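PDB 3HPY: catechol 2,3-dioxygenase from Pseudomonas sp. KL28, which probably catalyses the iron-dependent extradiol cleavage of the catechol ring by dioxygen, in the breakdown of aromatic hydrocarbons, and works as a homotetramer. Local coordinates for residues Asn129-Val134 and Pro138-Arg143; Leu30-Thr35 and Ser54-Arg59; Gln87-Thr92 and Phe169-Gly174; Ala77-Leu82 and Glu106-Glu111. All coordinates share one frame; numbering follows the deposited sequence.

Contact 1 (Asn129-Val134 and Pro138-Arg143); sequences NGISEV and PWNAQR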
loop_
_atom_site.group_PDB
_atom_site.type_symbol
_atom_site.label_atom_id
_atom_site.label_comp_id
_atom_site.label_asym_id
_atom_site.label_seq_id
_atom_site.Cartn_x
_atom_site.Cartn_y
_atom_site.Cartn_z
ATOM N N ASN C 129 21.520 14.169 0.468
ATOM C CA ASN C 129 20.857 12.904 0.138
ATOM C C ASN C 129 20.885 12.560 -1.359
ATOM O O ASN C 129 20.036 11.809 -1.845
ATOM C CB ASN C 129 19.395 12.923 0.605
ATOM C CG ASN C 129 18.570 13.993 -0.093
ATOM O OD1 ASN C 129 17.336 13.994 -0.010
ATOM N ND2 ASN C 129 19.240 14.911 -0.776
ATOM N N GLY C 130 21.848 13.114 -2.086
ATOM C CA GLY C 130 21.955 12.817 -3.507
ATOM C C GLY C 130 20.946 13.533 -4.383
ATOM O O GLY C 130 21.009 13.429 -5.605
ATOM N N ILE C 131 20.016 14.253 -3.759
ATOM C CA ILE C 131 18.985 14.991 -4.473
ATOM C C ILE C 131 19.269 16.484 -4.406
ATOM O O ILE C 131 19.747 16.974 -3.396
ATOM C CB ILE C 131 17.615 14.722 -3.857
ATOM C CG1 ILE C 131 17.304 13.228 -3.974
ATOM C CG2 ILE C 131 16.566 15.585 -4.537
ATOM C CD1 ILE C 131 16.011 12.812 -3.342
ATOM N N SER C 132 18.967 17.205 -5.477
ATOM C CA SER C 132 19.227 18.638 -5.514
ATOM C C SER C 132 18.673 19.417 -4.326
ATOM O O SER C 132 17.701 19.001 -3.687
ATOM C CB SER C 132 18.665 19.238 -6.794
ATOM O OG SER C 132 18.895 20.636 -6.820
ATOM N N GLU C 133 19.300 20.553 -4.028
ATOM C CA GLU C 133 18.846 21.409 -2.934
ATOM C C GLU C 133 17.835 22.420 -3.464
ATOM O O GLU C 133 17.270 23.198 -2.702
ATOM C CB GLU C 133 20.028 22.145 -2.282
ATOM C CG GLU C 133 20.971 21.221 -1.516
ATOM C CD GLU C 133 22.139 21.956 -0.866
ATOM O OE1 GLU C 133 22.904 21.313 -0.118
ATOM O OE2 GLU C 133 22.295 23.171 -1.109
ATOM N N VAL C 134 17.618 22.415 -4.776
ATOM C CA VAL C 134 16.651 23.318 -5.387
ATOM C C VAL C 134 15.672 22.508 -6.238
ATOM O O VAL C 134 16.082 21.711 -7.083
ATOM C CB VAL C 134 17.348 24.394 -6.234
ATOM C CG1 VAL C 134 18.176 23.741 -7.325
ATOM C CG2 VAL C 134 16.317 25.350 -6.812
ATOM N N PRO C 138 10.958 13.857 -5.176
ATOM C CA PRO C 138 10.570 13.070 -3.996
ATOM C C PRO C 138 11.577 11.953 -3.689
ATOM O O PRO C 138 11.726 11.528 -2.543
ATOM C CB PRO C 138 9.193 12.529 -4.386
ATOM C CG PRO C 138 9.310 12.380 -5.869
ATOM C CD PRO C 138 9.982 13.677 -6.266
ATOM N N TRP C 139 12.265 11.489 -4.729
ATOM C CA TRP C 139 13.265 10.428 -4.598
ATOM C C TRP C 139 14.045 10.274 -5.906
ATOM O O TRP C 139 13.852 11.041 -6.854
ATOM C CB TRP C 139 12.597 9.090 -4.255
ATOM C CG TRP C 139 11.437 8.747 -5.162
ATOM C CD1 TRP C 139 10.133 9.117 -4.994
ATOM C CD2 TRP C 139 11.490 8.016 -6.403
ATOM N NE1 TRP C 139 9.374 8.666 -6.048
ATOM C CE2 TRP C 139 10.179 7.988 -6.925
ATOM C CE3 TRP C 139 12.515 7.384 -7.118
ATOM C CZ2 TRP C 139 9.865 7.353 -8.132
ATOM C CZ3 TRP C 139 12.199 6.749 -8.327
ATOM C CH2 TRP C 139 10.886 6.740 -8.817
ATOM N N ASN C 140 14.921 9.276 -5.958
ATOM C CA ASN C 140 15.721 9.026 -7.152
ATOM C C ASN C 140 16.067 7.542 -7.218
ATOM O O ASN C 140 15.579 6.750 -6.408
ATOM C CB ASN C 140 17.002 9.862 -7.093
ATOM C CG ASN C 140 17.953 9.384 -6.022
ATOM O OD1 ASN C 140 17.531 8.874 -4.991
ATOM N ND2 ASN C 140 19.248 9.552 -6.259
ATOM N N ALA C 141 16.911 7.168 -8.177
ATOM C CA ALA C 141 17.312 5.777 -8.357
ATOM C C ALA C 141 17.848 5.140 -7.082
ATOM O O ALA C 141 17.740 3.933 -6.898
ATOM C CB ALA C 141 18.356 5.682 -9.460
ATOM N N GLN C 142 18.424 5.949 -6.203
ATOM C CA GLN C 142 18.961 5.434 -4.953
ATOM C C GLN C 142 17.899 4.643 -4.188
ATOM O O GLN C 142 18.210 3.625 -3.573
ATOM C CB GLN C 142 19.484 6.583 -4.077
ATOM C CG GLN C 142 20.692 7.332 -4.667
ATOM C CD GLN C 142 21.128 8.525 -3.817
ATOM O OE1 GLN C 142 20.408 9.517 -3.703
ATOM N NE2 GLN C 142 22.311 8.424 -3.211
ATOM N N ARG C 143 16.654 5.110 -4.251
ATOM C CA ARG C 143 15.531 4.481 -3.553
ATOM C C ARG C 143 15.236 3.068 -4.038
ATOM O O ARG C 143 14.577 2.285 -3.353
ATOM C CB ARG C 143 14.265 5.332 -3.718
ATOM C CG ARG C 143 13.111 4.896 -2.825
ATOM C CD ARG C 143 11.816 5.672 -3.092
ATOM N NE ARG C 143 11.189 5.308 -4.363
ATOM C CZ ARG C 143 9.911 5.536 -4.653
ATOM N NH1 ARG C 143 9.124 6.128 -3.766
ATOM N NH2 ARG C 143 9.413 5.161 -5.825
#
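W139 meets I131 through its backbone; its CB points away from 129-134. Both residues lie in the long loop between strand 117-121 and strand 151-159, which joins the N-terminal and C-terminal halves of the chain. Here the loop doubles back on itself at the surface. One face of the W139 indole carries the guanidinium of R143, with R143 NH2 3.1 Å above the ring plane and displaced toward the rim. The two flat groups therefore overlap only in part. At the ring edge, W139 NE1 gives a hydrogen bond to D232 of the third subunit, and M236 of that subunit also packs against W139. R247 of the second subunit packs against W139 as well.

Q142 lies against N129 and G130, at the start of 129-134. Its side chain is extended beyond CG and reaches the backbone of these two residues. A turn gives Q142 its place: R143 N bonds back to N140 O at 2.9 Å. Within 129-134, S132 forms an ST turn of its own, with V134 N donating to S132 OG at 3.0 Å and a nearly straight 168°.

I131 supplies the main apolar reach between 129-134 and 138-143. Nearer the backbone, I131 CG1 is a loose 4.4 Å from N140 CG. This CG1 stands beside the backbone N (chi1 -61°) and the chain runs on extended, which brings I131 CD1 to 3.8 Å from W139 CA.

Contact 2 (Leu30-Thr35 and Ser54-Arg59); sequences LGLVET and SCYIIR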
loop_
_atom_site.group_PDB
_atom_site.type_symbol
_atom_site.label_atom_id
_atom_site.label_comp_id
_atom_site.label_asym_id
_atom_site.label_seq_id
_atom_site.Cartn_x
_atom_site.Cartn_y
_atom_site.Cartn_z
ATOM N N LEU C 30 21.153 -4.376 1.264
ATOM C CA LEU C 30 20.417 -3.454 2.130
ATOM C C LEU C 30 20.259 -2.102 1.450
ATOM O O LEU C 30 19.394 -1.319 1.813
ATOM C CB LEU C 30 21.122 -3.271 3.478
ATOM C CG LEU C 30 20.348 -2.413 4.491
ATOM C CD1 LEU C 30 18.957 -2.988 4.699
ATOM C CD2 LEU C 30 21.106 -2.359 5.808
ATOM N N GLY C 31 21.109 -1.824 0.469
ATOM C CA GLY C 31 21.004 -0.564 -0.242
ATOM C C GLY C 31 21.557 0.673 0.442
ATOM O O GLY C 31 21.054 1.775 0.214
ATOM N N LEU C 32 22.565 0.507 1.294
ATOM C CA LEU C 32 23.192 1.659 1.938
ATOM C C LEU C 32 24.189 2.252 0.953
ATOM O O LEU C 32 24.714 1.547 0.082
ATOM C CB LEU C 32 23.949 1.246 3.205
ATOM C CG LEU C 32 23.178 1.194 4.527
ATOM C CD1 LEU C 32 21.814 0.599 4.326
ATOM C CD2 LEU C 32 23.971 0.409 5.545
ATOM N N VAL C 33 24.449 3.547 1.106
ATOM C CA VAL C 33 25.383 4.280 0.262
ATOM C C VAL C 33 26.758 4.319 0.946
ATOM O O VAL C 33 26.889 4.864 2.037
ATOM C CB VAL C 33 24.864 5.730 0.035
ATOM C CG1 VAL C 33 25.839 6.523 -0.817
ATOM C CG2 VAL C 33 23.484 5.683 -0.637
ATOM N N GLU C 34 27.773 3.727 0.313
ATOM C CA GLU C 34 29.129 3.703 0.874
ATOM C C GLU C 34 29.644 5.122 0.850
ATOM O O GLU C 34 29.448 5.828 -0.129
ATOM C CB GLU C 34 30.053 2.823 0.038
ATOM C CG GLU C 34 31.444 2.698 0.635
ATOM C CD GLU C 34 32.317 1.705 -0.105
ATOM O OE1 GLU C 34 31.828 0.599 -0.417
ATOM O OE2 GLU C 34 33.498 2.032 -0.356
ATOM N N THR C 35 30.342 5.557 1.879
ATOM C CA THR C 35 30.724 6.944 1.825
ATOM C C THR C 35 32.186 7.273 2.102
ATOM O O THR C 35 32.611 8.429 2.003
ATOM C CB THR C 35 29.776 7.709 2.746
ATOM O OG1 THR C 35 30.181 9.074 2.838
ATOM C CG2 THR C 35 29.739 7.054 4.111
ATOM N N SER C 54 27.750 9.469 7.477
ATOM C CA SER C 54 27.574 8.056 7.780
ATOM C C SER C 54 26.637 7.816 8.953
ATOM O O SER C 54 26.437 8.699 9.786
ATOM C CB SER C 54 28.929 7.449 8.134
ATOM O OG SER C 54 29.383 7.986 9.371
ATOM N N CYS C 55 26.090 6.600 9.011
ATOM C CA CYS C 55 25.193 6.157 10.079
ATOM C C CYS C 55 25.484 4.672 10.381
ATOM O O CYS C 55 25.043 4.125 11.390
ATOM C CB CYS C 55 23.732 6.306 9.660
ATOM S SG CYS C 55 23.154 5.015 8.519
ATOM N N TYR C 56 26.236 4.029 9.495
ATOM C CA TYR C 56 26.579 2.621 9.673
ATOM C C TYR C 56 28.000 2.369 9.178
ATOM O O TYR C 56 28.342 2.696 8.032
ATOM C CB TYR C 56 25.611 1.731 8.891
ATOM C CG TYR C 56 25.491 0.327 9.442
ATOM C CD1 TYR C 56 24.681 0.057 10.545
ATOM C CD2 TYR C 56 26.172 -0.742 8.849
ATOM C CE1 TYR C 56 24.541 -1.242 11.041
ATOM C CE2 TYR C 56 26.040 -2.047 9.339
ATOM C CZ TYR C 56 25.217 -2.286 10.432
ATOM O OH TYR C 56 25.047 -3.572 10.894
ATOM N N ILE C 57 28.825 1.787 10.043
ATOM C CA ILE C 57 30.211 1.504 9.693
ATOM C C ILE C 57 30.600 0.086 10.101
ATOM O O ILE C 57 30.381 -0.325 11.242
ATOM C CB ILE C 57 31.193 2.498 10.377
ATOM C CG1 ILE C 57 30.686 3.940 10.257
ATOM C CG2 ILE C 57 32.536 2.438 9.680
ATOM C CD1 ILE C 57 29.892 4.424 11.446
ATOM N N ILE C 58 31.179 -0.660 9.167
ATOM C CA ILE C 58 31.582 -2.022 9.464
ATOM C C ILE C 58 33.092 -2.164 9.546
ATOM O O ILE C 58 33.842 -1.423 8.898
ATOM C CB ILE C 58 31.025 -3.018 8.422
ATOM C CG1 ILE C 58 31.241 -2.476 7.012
ATOM C CG2 ILE C 58 29.547 -3.260 8.686
ATOM C CD1 ILE C 58 30.991 -3.480 5.924
ATOM N N ARG C 59 33.519 -3.125 10.357
ATOM C CA ARG C 59 34.932 -3.401 10.579
ATOM C C ARG C 59 35.156 -4.909 10.710
ATOM O O ARG C 59 34.536 -5.560 11.556
ATOM C CB ARG C 59 35.388 -2.697 11.859
ATOM C CG ARG C 59 36.808 -3.009 12.292
ATOM C CD ARG C 59 37.183 -2.209 13.544
ATOM N NE ARG C 59 36.439 -2.617 14.735
ATOM C CZ ARG C 59 36.801 -3.610 15.541
ATOM N NH1 ARG C 59 37.903 -4.305 15.284
ATOM N NH2 ARG C 59 36.070 -3.903 16.609
#
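L32 and Y56 approach each other at a slant, and the leucine meets the root of the tyrosine, not its hydroxyl end. L32 CD2 does the touching. It lies 4.0 Å from Y56 CB and 4.1 Å from Y56 CD2, on the CB side of the ring. The contact is purely apolar. It belongs to the N-terminal beta-alpha-beta-beta-beta module of the vicinal oxygen chelate fold, made by strand 9-16, helix 19-29 and strands 33-37, 43-46 and 56-60. Strands 33-37 and 56-60 are not neighbours in the sheet. Strand 43-46 runs between them, antiparallel to both, and the side chains meet across it.

Y56 has CG anti to its own N (chi1 -155°), which carries the ring toward helix 19-29. There its OH is hydrogen-bonded to the OH of Y26, and the two rings meet with their planes at about 45°. Y26 also packs on L32, so the three side chains form one cluster. P149 covers L32 too. The tyrosine is buried, and its side chain lies about 8 Å from that of the iron ligand H216 and about 12 Å from the iron itself.

C55 and Y56 form a classic beta bulge, both facing the same residue of strand 43-46. Close to the bulge the two segments meet again through T35 and S54. The threonine directs its methyl, not its hydroxyl, at the serine: T35 CG2 lies 4.1 Å from S54 CB.

Contact 3 (Gln87-Thr92 and Phe169-Gly174); sequences QAYGLT and FTEVLG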
loop_
_atom_site.group_PDB
_atom_site.type_symbol
_atom_site.label_atom_id
_atom_site.label_comp_id
_atom_site.label_asym_id
_atom_site.label_seq_id
_atom_site.Cartn_x
_atom_site.Cartn_y
_atom_site.Cartn_z
ATOM N N GLN C 87 29.297 13.089 33.843
ATOM C CA GLN C 87 30.305 12.963 34.887
ATOM C C GLN C 87 29.715 13.308 36.248
ATOM O O GLN C 87 30.002 12.638 37.233
ATOM C CB GLN C 87 31.500 13.863 34.592
ATOM C CG GLN C 87 32.100 13.649 33.231
ATOM C CD GLN C 87 33.367 14.432 33.057
ATOM O OE1 GLN C 87 33.609 15.022 32.006
ATOM N NE2 GLN C 87 34.198 14.440 34.092
ATOM N N ALA C 88 28.882 14.344 36.305
ATOM C CA ALA C 88 28.262 14.737 37.571
ATOM C C ALA C 88 27.417 13.580 38.092
ATOM O O ALA C 88 27.285 13.387 39.304
ATOM C CB ALA C 88 27.384 15.982 37.373
ATOM N N TYR C 89 26.853 12.814 37.158
ATOM C CA TYR C 89 26.007 11.663 37.470
ATOM C C TYR C 89 26.863 10.542 38.037
ATOM O O TYR C 89 26.372 9.683 38.767
ATOM C CB TYR C 89 25.301 11.158 36.203
ATOM C CG TYR C 89 24.171 10.179 36.474
ATOM C CD1 TYR C 89 22.956 10.617 36.998
ATOM C CD2 TYR C 89 24.326 8.809 36.230
ATOM C CE1 TYR C 89 21.920 9.724 37.278
ATOM C CE2 TYR C 89 23.300 7.905 36.506
ATOM C CZ TYR C 89 22.101 8.366 37.030
ATOM O OH TYR C 89 21.091 7.472 37.309
ATOM N N GLY C 90 28.143 10.545 37.679
ATOM C CA GLY C 90 29.043 9.518 38.176
ATOM C C GLY C 90 29.635 8.607 37.111
ATOM O O GLY C 90 30.402 7.695 37.427
ATOM N N LEU C 91 29.285 8.847 35.851
ATOM C CA LEU C 91 29.791 8.031 34.760
ATOM C C LEU C 91 31.126 8.568 34.272
ATOM O O LEU C 91 31.346 9.781 34.231
ATOM C CB LEU C 91 28.792 8.007 33.594
ATOM C CG LEU C 91 27.440 7.328 33.852
ATOM C CD1 LEU C 91 26.494 7.607 32.699
ATOM C CD2 LEU C 91 27.637 5.834 34.034
ATOM N N THR C 92 32.028 7.662 33.915
ATOM C CA THR C 92 33.327 8.071 33.412
ATOM C C THR C 92 33.197 8.233 31.905
ATOM O O THR C 92 32.662 7.354 31.225
ATOM C CB THR C 92 34.393 7.016 33.715
ATOM O OG1 THR C 92 34.322 6.657 35.100
ATOM C CG2 THR C 92 35.776 7.564 33.407
ATOM N N PHE C 169 19.316 7.383 30.701
ATOM C CA PHE C 169 18.651 7.910 29.521
ATOM C C PHE C 169 17.568 8.933 29.826
ATOM O O PHE C 169 17.524 9.983 29.180
ATOM C CB PHE C 169 18.067 6.778 28.666
ATOM C CG PHE C 169 19.059 6.183 27.716
ATOM C CD1 PHE C 169 19.927 5.178 28.130
ATOM C CD2 PHE C 169 19.183 6.687 26.425
ATOM C CE1 PHE C 169 20.911 4.686 27.270
ATOM C CE2 PHE C 169 20.164 6.204 25.555
ATOM C CZ PHE C 169 21.031 5.202 25.976
ATOM N N THR C 170 16.703 8.644 30.797
ATOM C CA THR C 170 15.613 9.559 31.125
ATOM C C THR C 170 15.973 10.686 32.092
ATOM O O THR C 170 15.333 11.739 32.080
ATOM C CB THR C 170 14.362 8.814 31.699
ATOM O OG1 THR C 170 14.638 8.337 33.026
ATOM C CG2 THR C 170 13.974 7.646 30.804
ATOM N N GLU C 171 16.985 10.487 32.927
ATOM C CA GLU C 171 17.357 11.538 33.862
ATOM C C GLU C 171 18.573 12.337 33.407
ATOM O O GLU C 171 18.810 13.435 33.901
ATOM C CB GLU C 171 17.594 10.955 35.251
ATOM C CG GLU C 171 16.368 10.271 35.821
ATOM C CD GLU C 171 16.465 10.014 37.314
ATOM O OE1 GLU C 171 17.525 9.537 37.782
ATOM O OE2 GLU C 171 15.471 10.281 38.020
ATOM N N VAL C 172 19.324 11.805 32.446
ATOM C CA VAL C 172 20.510 12.499 31.961
ATOM C C VAL C 172 20.496 12.870 30.470
ATOM O O VAL C 172 20.822 14.002 30.114
ATOM C CB VAL C 172 21.779 11.668 32.247
ATOM C CG1 VAL C 172 23.020 12.470 31.893
ATOM C CG2 VAL C 172 21.810 11.261 33.707
ATOM N N LEU C 173 20.124 11.925 29.610
ATOM C CA LEU C 173 20.100 12.157 28.164
ATOM C C LEU C 173 18.815 12.760 27.593
ATOM O O LEU C 173 18.680 12.909 26.375
ATOM C CB LEU C 173 20.400 10.855 27.408
ATOM C CG LEU C 173 21.820 10.277 27.491
ATOM C CD1 LEU C 173 22.832 11.408 27.357
ATOM C CD2 LEU C 173 22.024 9.557 28.797
ATOM N N GLY C 174 17.871 13.091 28.462
ATOM C CA GLY C 174 16.630 13.681 28.000
ATOM C C GLY C 174 15.711 12.727 27.256
ATOM O O GLY C 174 14.934 13.150 26.400
#
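Y89, at the C-terminal part of helix 76-89, meets V172, which follows E171 in the chain. From CB the ring is sent across the gap with CG anti to the backbone N (chi1 -167°). Ring atom CG lies 3.8 Å from V172 CG2. Next along the ring, Y89 CD1 makes the nearest approach to the same methyl, V172 CG2, at 3.5 Å. Y89 CE1 is still 3.9 Å from V172 CG2. The methyl therefore sits over one ring face, shifted toward the rim. It is a CH-pi contact, with V172 CG2 3.9 Å from the ring centroid and 24° off the normal.

At the tip, Y89 OH is hydrogen-bonded to NZ of K167. The carboxylate of E171 is also near, at the ring edge, and its plane stands 82° from the ring plane. Behind Y89 comes a Schellman motif, where G90 takes positive phi and its N bonds to Q87 O.

The chemistry is mixed. The methyl-on-ring contact and the bond to K167 of helix 162-171 both join the two halves of the chain. E171 OE1, 4.1 Å from Y89 OH, is too far for a direct bond and probably acts on the phenol end through its charge, alongside K167.

Contact 4 (Ala77-Leu82 and Glu106-Glu111); sequences ATLEKL and ERVRFE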
loop_
_atom_site.group_PDB
_atom_site.type_symbol
_atom_site.label_atom_id
_atom_site.label_comp_id
_atom_site.label_asym_id
_atom_site.label_seq_id
_atom_site.Cartn_x
_atom_site.Cartn_y
_atom_site.Cartn_z
ATOM N N ALA C 77 27.946 23.074 22.139
ATOM C CA ALA C 77 27.566 23.533 23.474
ATOM C C ALA C 77 26.768 22.449 24.200
ATOM O O ALA C 77 26.946 22.225 25.397
ATOM C CB ALA C 77 26.733 24.821 23.375
ATOM N N THR C 78 25.881 21.782 23.471
ATOM C CA THR C 78 25.064 20.727 24.055
ATOM C C THR C 78 25.965 19.555 24.421
ATOM O O THR C 78 25.832 18.964 25.497
ATOM C CB THR C 78 23.996 20.247 23.056
ATOM O OG1 THR C 78 23.304 21.387 22.529
ATOM C CG2 THR C 78 22.989 19.323 23.743
ATOM N N LEU C 79 26.888 19.234 23.516
ATOM C CA LEU C 79 27.823 18.134 23.712
ATOM C C LEU C 79 28.563 18.296 25.041
ATOM O O LEU C 79 28.537 17.400 25.887
ATOM C CB LEU C 79 28.828 18.085 22.560
ATOM C CG LEU C 79 29.719 16.844 22.461
ATOM C CD1 LEU C 79 28.841 15.613 22.275
ATOM C CD2 LEU C 79 30.689 16.981 21.288
ATOM N N GLU C 80 29.213 19.445 25.218
ATOM C CA GLU C 80 29.954 19.726 26.447
ATOM C C GLU C 80 29.013 19.592 27.636
ATOM O O GLU C 80 29.334 18.968 28.645
ATOM C CB GLU C 80 30.521 21.147 26.415
ATOM C CG GLU C 80 31.440 21.442 25.241
ATOM C CD GLU C 80 32.629 20.505 25.183
ATOM O OE1 GLU C 80 32.992 19.944 26.242
ATOM O OE2 GLU C 80 33.206 20.338 24.086
ATOM N N LYS C 81 27.840 20.193 27.494
ATOM C CA LYS C 81 26.814 20.181 28.527
ATOM C C LYS C 81 26.491 18.750 28.979
ATOM O O LYS C 81 26.471 18.453 30.177
ATOM C CB LYS C 81 25.573 20.877 27.970
ATOM C CG LYS C 81 24.626 21.428 29.006
ATOM C CD LYS C 81 23.628 20.392 29.462
ATOM C CE LYS C 81 22.580 21.032 30.361
ATOM N NZ LYS C 81 21.586 20.033 30.848
ATOM N N LEU C 82 26.254 17.860 28.019
ATOM C CA LEU C 82 25.938 16.474 28.342
ATOM C C LEU C 82 27.128 15.707 28.922
ATOM O O LEU C 82 26.964 14.910 29.848
ATOM C CB LEU C 82 25.379 15.775 27.102
ATOM C CG LEU C 82 24.004 16.359 26.772
ATOM C CD1 LEU C 82 23.590 15.991 25.357
ATOM C CD2 LEU C 82 22.996 15.857 27.796
ATOM N N GLU C 106 34.854 15.351 17.243
ATOM C CA GLU C 106 35.138 14.634 18.463
ATOM C C GLU C 106 33.817 14.210 19.082
ATOM O O GLU C 106 32.801 14.885 18.916
ATOM C CB GLU C 106 35.907 15.530 19.410
ATOM C CG GLU C 106 35.128 16.740 19.774
ATOM C CD GLU C 106 35.827 17.581 20.807
ATOM O OE1 GLU C 106 35.205 18.558 21.261
ATOM O OE2 GLU C 106 36.988 17.275 21.166
ATOM N N ARG C 107 33.846 13.086 19.790
ATOM C CA ARG C 107 32.656 12.536 20.422
ATOM C C ARG C 107 32.927 12.099 21.857
ATOM O O ARG C 107 34.050 11.736 22.208
ATOM C CB ARG C 107 32.161 11.331 19.622
ATOM C CG ARG C 107 32.856 11.153 18.276
ATOM C CD ARG C 107 33.210 9.699 18.039
ATOM N NE ARG C 107 34.372 9.567 17.165
ATOM C CZ ARG C 107 34.961 8.412 16.865
ATOM N NH1 ARG C 107 34.496 7.269 17.365
ATOM N NH2 ARG C 107 36.026 8.405 16.073
ATOM N N VAL C 108 31.884 12.125 22.677
ATOM C CA VAL C 108 31.986 11.728 24.074
ATOM C C VAL C 108 31.494 10.290 24.168
ATOM O O VAL C 108 30.362 10.002 23.781
ATOM C CB VAL C 108 31.099 12.620 24.960
ATOM C CG1 VAL C 108 31.369 12.342 26.421
ATOM C CG2 VAL C 108 31.348 14.080 24.634
ATOM N N ARG C 109 32.343 9.387 24.659
ATOM C CA ARG C 109 31.956 7.987 24.781
ATOM C C ARG C 109 31.984 7.517 26.227
ATOM O O ARG C 109 32.876 7.879 26.987
ATOM C CB ARG C 109 32.873 7.088 23.944
ATOM C CG ARG C 109 32.407 5.634 23.873
ATOM C CD ARG C 109 33.466 4.722 23.264
ATOM N NE ARG C 109 33.815 5.081 21.890
ATOM C CZ ARG C 109 34.767 4.477 21.186
ATOM N NH1 ARG C 109 35.466 3.486 21.726
ATOM N NH2 ARG C 109 35.025 4.860 19.942
ATOM N N PHE C 110 30.990 6.720 26.602
ATOM C CA PHE C 110 30.912 6.198 27.955
ATOM C C PHE C 110 30.321 4.793 27.909
ATOM O O PHE C 110 29.793 4.369 26.877
ATOM C CB PHE C 110 30.059 7.125 28.827
ATOM C CG PHE C 110 28.625 7.238 28.382
ATOM C CD1 PHE C 110 27.662 6.345 28.849
ATOM C CD2 PHE C 110 28.236 8.243 27.495
ATOM C CE1 PHE C 110 26.330 6.452 28.443
ATOM C CE2 PHE C 110 26.907 8.357 27.084
ATOM C CZ PHE C 110 25.954 7.460 27.560
ATOM N N GLU C 111 30.428 4.064 29.015
ATOM C CA GLU C 111 29.904 2.705 29.070
ATOM C C GLU C 111 28.699 2.651 29.999
ATOM O O GLU C 111 28.701 3.253 31.079
ATOM C CB GLU C 111 30.983 1.731 29.567
ATOM C CG GLU C 111 30.626 0.249 29.385
ATOM C CD GLU C 111 31.628 -0.700 30.033
ATOM O OE1 GLU C 111 32.847 -0.561 29.785
ATOM O OE2 GLU C 111 31.187 -1.595 30.790
#
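L79 and V108 make the apolar part of this contact, between helix 76-89 and strand 107-111 of the N-terminal vicinal oxygen chelate sheet. The two side chains run antiparallel and overlap along their flanks. V108 CG2 lies 3.8 Å from L79 CD1 and 3.9 Å from L79 CG, so one methyl rests against the fork of the leucine. L79 has CG anti to its backbone N (chi1 -169°), which aims the fork at the strand. The other branch, L79 CD2, packs on a backbone carbonyl, 3.8 Å from E106 O.

The charged part lies at the solvent-facing border, where E80 is exposed. E80 starts away from the strand, but its chain bends at chi2 (-58°) and brings the carboxylate back. E80 OE2 is then 3.9 Å from E106 OE1, with the two carboxylate planes 58° apart. Two like charges so near would probably repel if unaided. R95 probably offsets this: it forms a salt bridge with OE1 of E80 and a long, weak ion pair with E106.

The strand's arginines use its opposite face. R107 and R109 both form salt bridges to E119, and R107 also to E100.

Strand 107-111 lies between strands 93-96 and 117-121, antiparallel to both. Helix 76-89 packs across this end of the sheet, where L79 also touches V73 of strand 65-73 and L120 of strand 117-121, while V108 touches T93 and R95.

From the N terminus, contact 2 comes first and closes the loop through strand 43-46, before any other contact opens. Contact 4 then opens on helix 76-89, and contact 3 opens at the end of the same helix. Contact 4 closes at strand 107-111, but contact 3 waits until residues 169-174, so these two cross. They also touch, with L91 on F110 and L82 against V172. Contact 1 is a short closure nested inside the loop of contact 3, in the connection between strands 117-121 and 151-159 that links the two halves. It meets contact 2 where Q142 packs on V33. Contacts 2 and 4 reach one N-terminal sheet, while contact 3 ties that half to the C-terminal half.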